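PDB 4HZD: CysE, serine acetyltransferase from Brucella abortus, which probably transfers the acetyl group of acetyl-coenzyme A to the hydroxyl of L-serine, making O-acetylserine for cysteine biosynthesis. Local coordinates for residues M56-E61 with G117-Q122; D71-T76 with K136-Y141; P85-V90 with T123-H128; F150-H155 with L164-A169. One frame throughout, in Å; residues are numbered along the deposited sequence.

Contact 1. Residues M56-E61 with G117-Q122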
# COMPACT_ATOMS: atom_id res chain seq x y z
N MET A 56 5.62 -9.69 -18.15
CA MET A 56 4.25 -9.56 -17.57
C MET A 56 4.27 -9.11 -16.13
O MET A 56 3.48 -8.22 -15.74
CB MET A 56 3.46 -10.87 -17.69
CG MET A 56 3.24 -11.27 -19.13
SD MET A 56 2.29 -12.76 -19.42
CE MET A 56 2.96 -13.86 -18.19
N HIS A 57 5.17 -9.70 -15.33
CA HIS A 57 5.32 -9.31 -13.94
C HIS A 57 5.78 -7.87 -13.77
O HIS A 57 5.15 -7.11 -13.02
CB HIS A 57 6.25 -10.24 -13.20
CG HIS A 57 6.54 -9.81 -11.78
ND1 HIS A 57 5.93 -10.34 -10.72
CD2 HIS A 57 7.43 -8.88 -11.29
CE1 HIS A 57 6.39 -9.79 -9.59
NE2 HIS A 57 7.30 -8.88 -9.94
N ARG A 58 6.86 -7.48 -14.43
CA ARG A 58 7.31 -6.08 -14.39
C ARG A 58 6.18 -5.10 -14.72
O ARG A 58 5.93 -4.13 -13.97
CB ARG A 58 8.47 -5.85 -15.35
CG ARG A 58 8.98 -4.41 -15.32
CD ARG A 58 9.88 -4.22 -14.10
NE ARG A 58 10.06 -2.84 -13.67
CZ ARG A 58 9.45 -2.29 -12.63
NH1 ARG A 58 8.55 -2.97 -11.96
NH2 ARG A 58 9.72 -1.03 -12.27
N ILE A 59 5.48 -5.38 -15.82
CA ILE A 59 4.49 -4.44 -16.29
C ILE A 59 3.29 -4.42 -15.35
O ILE A 59 2.78 -3.34 -15.02
CB ILE A 59 4.05 -4.72 -17.74
CG1 ILE A 59 5.23 -4.52 -18.70
CG2 ILE A 59 2.97 -3.72 -18.11
CD1 ILE A 59 4.91 -4.91 -20.11
N ALA A 60 2.85 -5.60 -14.91
CA ALA A 60 1.78 -5.70 -13.93
C ALA A 60 2.07 -4.87 -12.66
O ALA A 60 1.17 -4.17 -12.19
CB ALA A 60 1.42 -7.16 -13.62
N GLU A 61 3.31 -4.92 -12.16
CA GLU A 61 3.72 -4.21 -10.94
C GLU A 61 3.74 -2.71 -11.15
O GLU A 61 3.39 -1.95 -10.26
CB GLU A 61 5.12 -4.65 -10.44
CG GLU A 61 5.19 -6.08 -9.84
CD GLU A 61 4.18 -6.32 -8.74
OE1 GLU A 61 4.24 -5.62 -7.71
OE2 GLU A 61 3.27 -7.16 -8.91
N GLY A 117 8.72 3.17 -22.46
CA GLY A 117 8.25 2.97 -23.85
C GLY A 117 7.99 1.49 -24.14
O GLY A 117 6.93 1.12 -24.68
N PHE A 118 8.94 0.63 -23.77
CA PHE A 118 8.77 -0.81 -23.96
C PHE A 118 7.58 -1.33 -23.12
O PHE A 118 6.76 -2.11 -23.60
CB PHE A 118 10.07 -1.56 -23.60
CG PHE A 118 9.92 -3.04 -23.58
CD1 PHE A 118 9.96 -3.76 -24.77
CD2 PHE A 118 9.75 -3.74 -22.37
CE1 PHE A 118 9.81 -5.14 -24.77
CE2 PHE A 118 9.61 -5.12 -22.36
CZ PHE A 118 9.62 -5.83 -23.57
N HIS A 119 7.46 -0.87 -21.87
CA HIS A 119 6.33 -1.28 -21.02
C HIS A 119 5.02 -0.82 -21.63
O HIS A 119 4.03 -1.58 -21.66
CB HIS A 119 6.46 -0.72 -19.60
CG HIS A 119 7.73 -1.14 -18.90
ND1 HIS A 119 8.39 -0.33 -18.08
CD2 HIS A 119 8.46 -2.31 -18.99
CE1 HIS A 119 9.50 -0.96 -17.63
NE2 HIS A 119 9.53 -2.17 -18.18
N ALA A 120 4.98 0.41 -22.17
CA ALA A 120 3.75 0.87 -22.84
C ALA A 120 3.37 0.03 -24.05
O ALA A 120 2.20 -0.16 -24.33
CB ALA A 120 3.84 2.32 -23.22
N ILE A 121 4.35 -0.39 -24.83
CA ILE A 121 4.01 -1.11 -26.05
C ILE A 121 3.25 -2.40 -25.71
O ILE A 121 2.20 -2.71 -26.32
CB ILE A 121 5.25 -1.43 -26.89
CG1 ILE A 121 5.78 -0.18 -27.59
CG2 ILE A 121 4.92 -2.44 -27.99
CD1 ILE A 121 7.23 -0.37 -28.00
N GLN A 122 3.79 -3.15 -24.76
CA GLN A 122 3.17 -4.44 -24.38
C GLN A 122 1.84 -4.22 -23.67
O GLN A 122 0.89 -5.00 -23.84
CB GLN A 122 4.14 -5.30 -23.55
CG GLN A 122 5.58 -5.30 -24.03
CD GLN A 122 5.72 -5.52 -25.55
OE1 GLN A 122 4.87 -6.18 -26.18
NE2 GLN A 122 6.79 -5.01 -26.12
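Ile59 and His119 mark the closest approach of two helical segments whose axes cross nearly at right angles (-96°) and come within 10.2 Å. The CA atoms of these two residues are 6.0 Å apart. Ile59 is the apolar centre of the contact. Its CG1 branch turns away from the carbonyl carbon (chi1 -64°) and the chain then runs straight on, which carries CD1 across to the other helix. CD1 rests 3.5 Å from Gln122 CB and also touches the backbone O of His119. Nearer its root, Ile59 CG1 lies 3.9 Å from His119 CD2, at a slant to the ring. Arg58 meets the same imidazole from the next position. Its CG is 3.7 Å from His119 NE2, and the guanidinium and ring planes stand 77° apart. The polar ends are held from outside. His119 NE2 pairs with Val112 O and ND1 with Arg62, which fixes the turn of the ring. Arg58 NH1 makes a salt bridge to Asp67 of the second subunit. This buried crossing joins helices 51-63 and 116-132, with helix 70-83 packed on the first and helix 87-101 beside both.

Contact 2. Residues D71-T76 with K136-Y141. With MG (magnesium ion), chain E.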
# COMPACT_ATOMS: atom_id res chain seq x y z
N ASP A 71 -1.89 -8.33 -9.53
CA ASP A 71 -2.26 -9.72 -9.77
C ASP A 71 -3.29 -9.93 -10.86
O ASP A 71 -3.16 -10.83 -11.70
CB ASP A 71 -2.76 -10.38 -8.46
CG ASP A 71 -1.71 -10.31 -7.40
OD1 ASP A 71 -0.89 -11.27 -7.30
OD2 ASP A 71 -1.66 -9.26 -6.73
N ILE A 72 -4.37 -9.15 -10.80
CA ILE A 72 -5.40 -9.22 -11.82
C ILE A 72 -4.81 -8.88 -13.18
O ILE A 72 -5.08 -9.58 -14.18
CB ILE A 72 -6.59 -8.29 -11.50
CG1 ILE A 72 -7.36 -8.87 -10.27
CG2 ILE A 72 -7.49 -8.13 -12.72
CD1 ILE A 72 -8.15 -7.83 -9.47
N LEU A 73 -3.97 -7.85 -13.20
CA LEU A 73 -3.30 -7.47 -14.47
C LEU A 73 -2.39 -8.60 -14.97
O LEU A 73 -2.40 -8.92 -16.14
CB LEU A 73 -2.52 -6.16 -14.32
CG LEU A 73 -3.31 -4.92 -13.90
CD1 LEU A 73 -2.41 -3.69 -13.83
CD2 LEU A 73 -4.39 -4.73 -14.94
N ARG A 74 -1.59 -9.19 -14.08
CA ARG A 74 -0.68 -10.28 -14.46
C ARG A 74 -1.42 -11.54 -14.96
O ARG A 74 -0.99 -12.16 -15.95
CB ARG A 74 0.26 -10.62 -13.31
CG ARG A 74 1.29 -11.72 -13.57
CD ARG A 74 2.04 -12.13 -12.29
NE ARG A 74 1.12 -12.71 -11.31
CZ ARG A 74 0.68 -12.12 -10.19
NH1 ARG A 74 1.11 -10.91 -9.84
NH2 ARG A 74 -0.18 -12.78 -9.40
N GLN A 75 -2.50 -11.91 -14.28
CA GLN A 75 -3.36 -13.02 -14.68
C GLN A 75 -4.02 -12.77 -16.06
O GLN A 75 -4.19 -13.71 -16.86
CB GLN A 75 -4.45 -13.29 -13.62
CG GLN A 75 -3.94 -13.74 -12.24
CD GLN A 75 -5.02 -13.66 -11.15
OE1 GLN A 75 -6.10 -13.09 -11.34
NE2 GLN A 75 -4.73 -14.27 -9.99
N THR A 76 -4.43 -11.52 -16.30
CA THR A 76 -4.99 -11.12 -17.59
C THR A 76 -3.92 -11.16 -18.71
O THR A 76 -4.16 -11.77 -19.75
CB THR A 76 -5.72 -9.75 -17.46
OG1 THR A 76 -6.59 -9.84 -16.33
CG2 THR A 76 -6.53 -9.44 -18.72
N LYS A 136 -14.05 -4.04 -23.20
CA LYS A 136 -13.70 -2.66 -23.50
C LYS A 136 -13.36 -1.87 -22.26
O LYS A 136 -12.48 -1.01 -22.31
CB LYS A 136 -14.82 -1.98 -24.33
CG LYS A 136 -14.83 -2.57 -25.74
CD LYS A 136 -15.85 -1.96 -26.68
CE LYS A 136 -15.64 -2.61 -28.04
NZ LYS A 136 -16.31 -1.83 -29.12
N ASP A 137 -14.02 -2.17 -21.15
CA ASP A 137 -13.64 -1.52 -19.91
C ASP A 137 -12.26 -1.89 -19.47
O ASP A 137 -11.49 -1.01 -19.13
CB ASP A 137 -14.66 -1.70 -18.80
CG ASP A 137 -15.79 -0.78 -19.01
OD1 ASP A 137 -15.69 0.38 -18.55
OD2 ASP A 137 -16.73 -1.15 -19.73
N PHE A 138 -11.92 -3.19 -19.52
CA PHE A 138 -10.57 -3.56 -19.16
C PHE A 138 -9.60 -2.79 -20.07
O PHE A 138 -8.60 -2.24 -19.61
CB PHE A 138 -10.35 -5.07 -19.27
CG PHE A 138 -9.37 -5.61 -18.23
CD1 PHE A 138 -8.12 -4.99 -18.03
CD2 PHE A 138 -9.68 -6.73 -17.47
CE1 PHE A 138 -7.23 -5.47 -17.09
CE2 PHE A 138 -8.81 -7.20 -16.51
CZ PHE A 138 -7.56 -6.59 -16.34
N ALA A 139 -9.90 -2.77 -21.36
CA ALA A 139 -9.00 -2.11 -22.31
C ALA A 139 -8.83 -0.60 -21.99
O ALA A 139 -7.71 -0.08 -21.96
CB ALA A 139 -9.48 -2.33 -23.75
N TYR A 140 -9.93 0.09 -21.71
CA TYR A 140 -9.86 1.52 -21.41
C TYR A 140 -9.13 1.75 -20.09
O TYR A 140 -8.39 2.74 -19.93
CB TYR A 140 -11.25 2.17 -21.33
CG TYR A 140 -12.04 2.24 -22.62
CD1 TYR A 140 -11.41 2.44 -23.87
CD2 TYR A 140 -13.44 2.14 -22.59
CE1 TYR A 140 -12.18 2.50 -25.05
CE2 TYR A 140 -14.19 2.21 -23.75
CZ TYR A 140 -13.57 2.39 -24.97
OH TYR A 140 -14.38 2.45 -26.10
N TYR A 141 -9.32 0.83 -19.15
CA TYR A 141 -8.63 0.92 -17.89
C TYR A 141 -7.12 0.86 -18.11
O TYR A 141 -6.36 1.61 -17.50
CB TYR A 141 -9.10 -0.14 -16.85
CG TYR A 141 -8.36 0.03 -15.57
CD1 TYR A 141 -8.76 1.00 -14.65
CD2 TYR A 141 -7.18 -0.68 -15.31
CE1 TYR A 141 -8.05 1.21 -13.48
CE2 TYR A 141 -6.46 -0.47 -14.13
CZ TYR A 141 -6.90 0.48 -13.24
OH TYR A 141 -6.22 0.72 -12.07
MG MG E . 0.19 -8.26 -5.61
O HOH W 1 1.60 -8.81 -7.72
O HOH W 2 1.98 -8.22 -4.55
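Phe138 has an unusual first torsion, chi1 -147°, and with it the ring reaches from segment 136-141 to segment 71-76. Thr76 meets it with chi1 -49°, which sets CG2 opposite its own backbone N and leaves OG1 beside that N. The two side chains approach from opposite directions. Thr76 CG2 sits over one face of the phenyl ring, displaced toward the rim, in a CH-pi contact 4.1 Å from the centroid and 24° off the normal. Thr76 OG1 is 3.4 Å from Phe138 CZ. Beside this apolar ring the hydroxyl is satisfied within its own helix, where Thr76 OG1 donates to Ile72 O at 2.6 Å. Ile72 O accepts the amide of Thr76 as well, the two donors coming from opposite faces of the carbonyl plane. Leu73 CD2 comes to the ring edge, 3.6 Å from Phe138 CE1. Ile72 CG2 makes a slanted contact with Phe138 CZ at 3.9 Å. The helix axes are 12.9 Å apart here, and the Phe138 side chain bridges the gap.

Asp71 and Arg74 lie away from the ring. Asp71 OD2 binds the magnesium ion at 2.4 Å, with two waters as further ligands. Asp71 OD1 takes Arg74 NH2 in a salt bridge of 2.7 Å, on the anti side and tilted out of the carboxylate plane. The phenyl ring of helix 136-149 thus packs on Ile72, Leu73 and Thr76 of helix 70-83, in the N-terminal helical part of a serine acetyltransferase, where the third and fourth subunits also pack.

Contact 3. Residues P85-V90 with T123-H128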
# COMPACT_ATOMS: atom_id res chain seq x y z
N PRO A 85 0.15 -16.66 -28.88
CA PRO A 85 1.49 -17.23 -28.76
C PRO A 85 2.57 -16.42 -29.46
O PRO A 85 3.74 -16.49 -29.05
CB PRO A 85 1.38 -18.63 -29.41
CG PRO A 85 -0.05 -18.84 -29.72
CD PRO A 85 -0.77 -17.54 -29.65
N GLU A 86 2.21 -15.70 -30.51
CA GLU A 86 3.18 -14.87 -31.24
C GLU A 86 3.76 -13.75 -30.35
O GLU A 86 4.80 -13.17 -30.68
CB GLU A 86 2.53 -14.25 -32.49
CG GLU A 86 1.39 -13.30 -32.15
CD GLU A 86 0.03 -14.01 -32.16
OE1 GLU A 86 -0.07 -15.21 -31.75
OE2 GLU A 86 -0.94 -13.37 -32.61
N TRP A 87 3.11 -13.45 -29.23
CA TRP A 87 3.63 -12.40 -28.34
C TRP A 87 5.04 -12.69 -27.84
O TRP A 87 5.84 -11.78 -27.68
CB TRP A 87 2.64 -12.07 -27.22
CG TRP A 87 3.12 -10.92 -26.39
CD1 TRP A 87 3.39 -9.63 -26.80
CD2 TRP A 87 3.44 -10.96 -24.96
NE1 TRP A 87 3.83 -8.87 -25.76
CE2 TRP A 87 3.88 -9.61 -24.61
CE3 TRP A 87 3.40 -11.94 -23.97
CZ2 TRP A 87 4.29 -9.28 -23.33
CZ3 TRP A 87 3.80 -11.60 -22.67
CH2 TRP A 87 4.23 -10.30 -22.36
N SER A 88 5.37 -13.96 -27.63
CA SER A 88 6.73 -14.39 -27.31
C SER A 88 7.79 -13.89 -28.28
O SER A 88 8.83 -13.42 -27.86
CB SER A 88 6.80 -15.92 -27.24
OG SER A 88 6.12 -16.40 -26.10
N HIS A 89 7.54 -14.01 -29.58
CA HIS A 89 8.46 -13.46 -30.58
C HIS A 89 8.39 -11.92 -30.68
O HIS A 89 9.43 -11.25 -30.78
CB HIS A 89 8.18 -14.09 -31.94
CG HIS A 89 8.78 -13.34 -33.11
ND1 HIS A 89 10.08 -13.43 -33.42
CD2 HIS A 89 8.20 -12.47 -34.04
CE1 HIS A 89 10.33 -12.65 -34.50
NE2 HIS A 89 9.18 -12.07 -34.88
N VAL A 90 7.16 -11.37 -30.64
CA VAL A 90 6.96 -9.92 -30.75
C VAL A 90 7.75 -9.21 -29.64
O VAL A 90 8.49 -8.25 -29.93
CB VAL A 90 5.47 -9.52 -30.71
CG1 VAL A 90 5.29 -8.02 -30.60
CG2 VAL A 90 4.69 -10.06 -31.91
N THR A 123 1.74 -3.14 -22.91
CA THR A 123 0.47 -2.77 -22.28
C THR A 123 -0.56 -2.50 -23.36
O THR A 123 -1.66 -3.02 -23.28
CB THR A 123 0.57 -1.55 -21.33
OG1 THR A 123 1.52 -1.82 -20.31
CG2 THR A 123 -0.78 -1.29 -20.66
N HIS A 124 -0.17 -1.80 -24.45
CA HIS A 124 -1.10 -1.65 -25.56
C HIS A 124 -1.51 -2.96 -26.19
O HIS A 124 -2.69 -3.16 -26.51
CB HIS A 124 -0.57 -0.78 -26.68
CG HIS A 124 -1.49 -0.78 -27.88
ND1 HIS A 124 -2.72 -0.22 -27.84
CD2 HIS A 124 -1.38 -1.42 -29.12
CE1 HIS A 124 -3.33 -0.42 -29.02
NE2 HIS A 124 -2.52 -1.16 -29.79
N ARG A 125 -0.55 -3.84 -26.43
CA ARG A 125 -0.85 -5.15 -26.99
C ARG A 125 -1.92 -5.87 -26.14
O ARG A 125 -2.86 -6.46 -26.67
CB ARG A 125 0.44 -5.98 -27.07
CG ARG A 125 1.49 -5.37 -28.00
CD ARG A 125 2.50 -6.37 -28.54
NE ARG A 125 3.71 -5.70 -29.08
CZ ARG A 125 3.75 -5.06 -30.26
NH1 ARG A 125 2.65 -4.96 -31.02
NH2 ARG A 125 4.88 -4.51 -30.67
N LEU A 126 -1.77 -5.81 -24.82
CA LEU A 126 -2.77 -6.39 -23.91
C LEU A 126 -4.13 -5.72 -24.09
O LEU A 126 -5.13 -6.39 -24.32
CB LEU A 126 -2.33 -6.27 -22.44
CG LEU A 126 -3.33 -6.87 -21.40
CD1 LEU A 126 -3.72 -8.30 -21.81
CD2 LEU A 126 -2.75 -6.81 -19.97
N ALA A 127 -4.15 -4.40 -23.97
CA ALA A 127 -5.37 -3.61 -24.14
C ALA A 127 -6.08 -3.87 -25.48
O ALA A 127 -7.32 -3.93 -25.56
CB ALA A 127 -5.06 -2.11 -23.96
N HIS A 128 -5.30 -4.00 -26.53
CA HIS A 128 -5.80 -4.19 -27.91
C HIS A 128 -6.54 -5.52 -28.03
O HIS A 128 -7.65 -5.60 -28.56
CB HIS A 128 -4.65 -4.08 -28.93
CG HIS A 128 -5.09 -4.23 -30.37
ND1 HIS A 128 -5.78 -3.27 -31.04
CD2 HIS A 128 -4.91 -5.29 -31.29
CE1 HIS A 128 -6.04 -3.69 -32.30
NE2 HIS A 128 -5.50 -4.92 -32.45
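Arg125 reaches out from segment 123-128 and meets Val90 and Trp87 in two different ways. Val90 CG1 sits over one face of the guanidinium, 3.1 Å above its plane and displaced toward the rim. Val90 CG1 is 3.2 Å from Arg125 NE and 3.4 Å from Arg125 CZ. Val90 has CG1 turned away from its backbone N (chi1 171°), which directs this methyl at the flat group. Trp87 uses an edge. Its CD1 is 3.8 Å from Arg125 CD, and that methylene lies near the plane of the indole. The indole and guanidinium planes are 57° apart, neither stacked nor perpendicular. Arg125 CD is thus touched by both residues, with Val90 CG1 also 3.8 Å away. Extended from CG to NE, the Arg125 chain carries the guanidinium across to Val90.

The polar atoms find partners outside the two segments. Arg125 NH2 forms a salt bridge with Asp94 and also bonds to Gly161 O, while NH1 bonds to Leu160 O. Trp87 NE1 bonds to Gln122 OE1. Phe77 and Met56 pack on the indole.

Across the contact itself the interactions are van der Waals. Asp94 balances the charge of Arg125, and together with the carbonyls of Leu160 and Gly161 it fixes where the guanidinium lies. Val90 covers part of one face, and Trp87 flanks the methylene.

Contact 4. Residues F150-H155 with L164-A169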
# COMPACT_ATOMS: atom_id res chain seq x y z
N PHE A 150 2.90 5.69 -17.71
CA PHE A 150 3.92 5.73 -18.77
C PHE A 150 3.85 6.98 -19.65
O PHE A 150 4.71 7.18 -20.52
CB PHE A 150 3.88 4.45 -19.66
CG PHE A 150 3.89 3.16 -18.88
CD1 PHE A 150 4.63 3.02 -17.68
CD2 PHE A 150 3.16 2.04 -19.35
CE1 PHE A 150 4.66 1.82 -16.98
CE2 PHE A 150 3.16 0.84 -18.62
CZ PHE A 150 3.92 0.73 -17.45
N GLN A 151 2.82 7.80 -19.42
CA GLN A 151 2.54 9.04 -20.20
C GLN A 151 2.36 8.79 -21.68
O GLN A 151 2.69 9.65 -22.53
CB GLN A 151 3.60 10.13 -19.91
CG GLN A 151 3.60 10.55 -18.42
CD GLN A 151 4.34 9.57 -17.51
OE1 GLN A 151 5.48 9.18 -17.79
NE2 GLN A 151 3.71 9.20 -16.41
N THR A 152 1.84 7.59 -21.99
CA THR A 152 1.62 7.15 -23.37
C THR A 152 0.13 6.89 -23.47
O THR A 152 -0.41 5.99 -22.80
CB THR A 152 2.40 5.85 -23.69
OG1 THR A 152 2.17 4.90 -22.66
CG2 THR A 152 3.93 6.11 -23.70
N ASP A 153 -0.56 7.72 -24.24
CA ASP A 153 -2.02 7.60 -24.40
C ASP A 153 -2.25 6.95 -25.78
O ASP A 153 -2.19 7.62 -26.83
CB ASP A 153 -2.71 8.97 -24.24
CG ASP A 153 -4.17 8.93 -24.56
OD1 ASP A 153 -4.57 7.88 -25.10
OD2 ASP A 153 -4.92 9.91 -24.26
N ILE A 154 -2.44 5.65 -25.76
CA ILE A 154 -2.62 4.87 -27.00
C ILE A 154 -4.01 4.26 -26.99
O ILE A 154 -4.35 3.46 -26.10
CB ILE A 154 -1.54 3.77 -27.13
CG1 ILE A 154 -0.14 4.37 -26.97
CG2 ILE A 154 -1.69 3.02 -28.45
CD1 ILE A 154 1.04 3.40 -26.90
N HIS A 155 -4.85 4.64 -27.97
CA HIS A 155 -6.16 4.04 -28.04
C HIS A 155 -6.08 2.55 -28.30
O HIS A 155 -5.30 2.11 -29.13
CB HIS A 155 -7.02 4.71 -29.10
CG HIS A 155 -8.48 4.35 -28.99
ND1 HIS A 155 -8.98 3.15 -29.40
CD2 HIS A 155 -9.55 5.05 -28.45
CE1 HIS A 155 -10.30 3.12 -29.16
NE2 HIS A 155 -10.65 4.28 -28.60
N LEU A 164 8.95 -2.41 -32.56
CA LEU A 164 8.68 -0.98 -32.30
C LEU A 164 9.58 -0.47 -31.19
O LEU A 164 9.68 -1.09 -30.13
CB LEU A 164 7.22 -0.80 -31.94
CG LEU A 164 6.71 0.62 -31.61
CD1 LEU A 164 6.92 1.58 -32.79
CD2 LEU A 164 5.23 0.51 -31.24
N PHE A 165 10.25 0.65 -31.45
CA PHE A 165 11.05 1.34 -30.47
C PHE A 165 10.40 2.69 -30.09
O PHE A 165 10.27 3.60 -30.93
CB PHE A 165 12.46 1.49 -31.01
CG PHE A 165 13.40 2.25 -30.11
CD1 PHE A 165 13.38 2.07 -28.73
CD2 PHE A 165 14.35 3.09 -30.66
CE1 PHE A 165 14.27 2.76 -27.91
CE2 PHE A 165 15.24 3.81 -29.85
CZ PHE A 165 15.20 3.63 -28.48
N LEU A 166 9.98 2.78 -28.82
CA LEU A 166 9.32 3.97 -28.26
C LEU A 166 10.31 4.63 -27.31
O LEU A 166 10.40 4.28 -26.11
CB LEU A 166 8.06 3.54 -27.49
CG LEU A 166 6.73 4.16 -27.85
CD1 LEU A 166 6.43 4.02 -29.35
CD2 LEU A 166 5.60 3.55 -27.00
N ASP A 167 11.08 5.55 -27.86
CA ASP A 167 12.27 6.01 -27.17
C ASP A 167 11.87 7.17 -26.28
O ASP A 167 11.32 8.15 -26.78
CB ASP A 167 13.34 6.44 -28.22
CG ASP A 167 14.69 6.88 -27.58
OD1 ASP A 167 14.96 6.59 -26.40
OD2 ASP A 167 15.49 7.52 -28.30
N HIS A 168 12.10 7.06 -24.97
CA HIS A 168 11.75 8.14 -23.98
C HIS A 168 10.27 8.18 -23.69
O HIS A 168 9.89 8.18 -22.53
CB HIS A 168 12.28 9.53 -24.38
CG HIS A 168 13.77 9.58 -24.57
ND1 HIS A 168 14.65 9.23 -23.61
CD2 HIS A 168 14.55 9.94 -25.69
CE1 HIS A 168 15.93 9.33 -24.07
NE2 HIS A 168 15.87 9.77 -25.35
N ALA A 169 9.45 8.14 -24.76
CA ALA A 169 7.98 7.95 -24.76
C ALA A 169 7.08 9.03 -24.19
O ALA A 169 5.94 9.14 -24.62
CB ALA A 169 7.59 6.57 -24.16
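Thr152 and Ala169 form the centre of this contact, and segment 150-155 reaches it just after helix 136-149. Phe150 directs its ring away from the second segment. Gln151 is the first residue to leave the helical conformation, with a positive phi of 58°. It lies beside the second segment at its backbone, where Gln151 O is 3.9 Å from Ala169 O. Its side-chain amide bonds elsewhere, with OE1 taken by Lys116.

Thr152 then points at the other segment. Its CG2 lies opposite its own carbonyl carbon while OG1 sits between N and C (chi1 50°). Thr152 CG2 is 3.7 Å from Ala169 CB and 3.8 Å from Ala169 O. Leu166 CD2 is 4.5 Å from Thr152 CG2. The hydroxyl is used separately, in a hydrogen bond to Ser146. Asp153 points off, and its OD2 bonds to His168 ND1 of the fourth subunit. Ile154 again faces inward.

Strands 152-154 and 165-166 belong to different sheets of the beta-helix, and Thr152, Ile154 and Leu166 turn inward between them. His168, next to Ala169, lines the coenzyme A pocket. The two strands lie on two faces of the first coil of the left-handed beta-helix, the fold of hexapeptide-repeat acyltransferases, and their inward side chains fill its interior.

In the fold
From the N terminus, helix 51-63 enters contact 1 and helix 70-83 enters contact 2. Helix 87-101 follows with contact 3. Helix 116-132 then closes contact 1 at 117-122 and contact 3 at 123-128, so these two cross along the chain. Contact 2 closes last of the three, on helix 136-149. It crosses contact 1 and encloses contact 3. Helix 116-132 is therefore shared, and Ile59 of contact 1 packs on Thr123 of segment 123-128. Contact 4 comes afterwards in series and closes a short loop at the start of the beta-helix. Ala120 against Thr152 and His124 against Ile154 tie the helical part to that first coil.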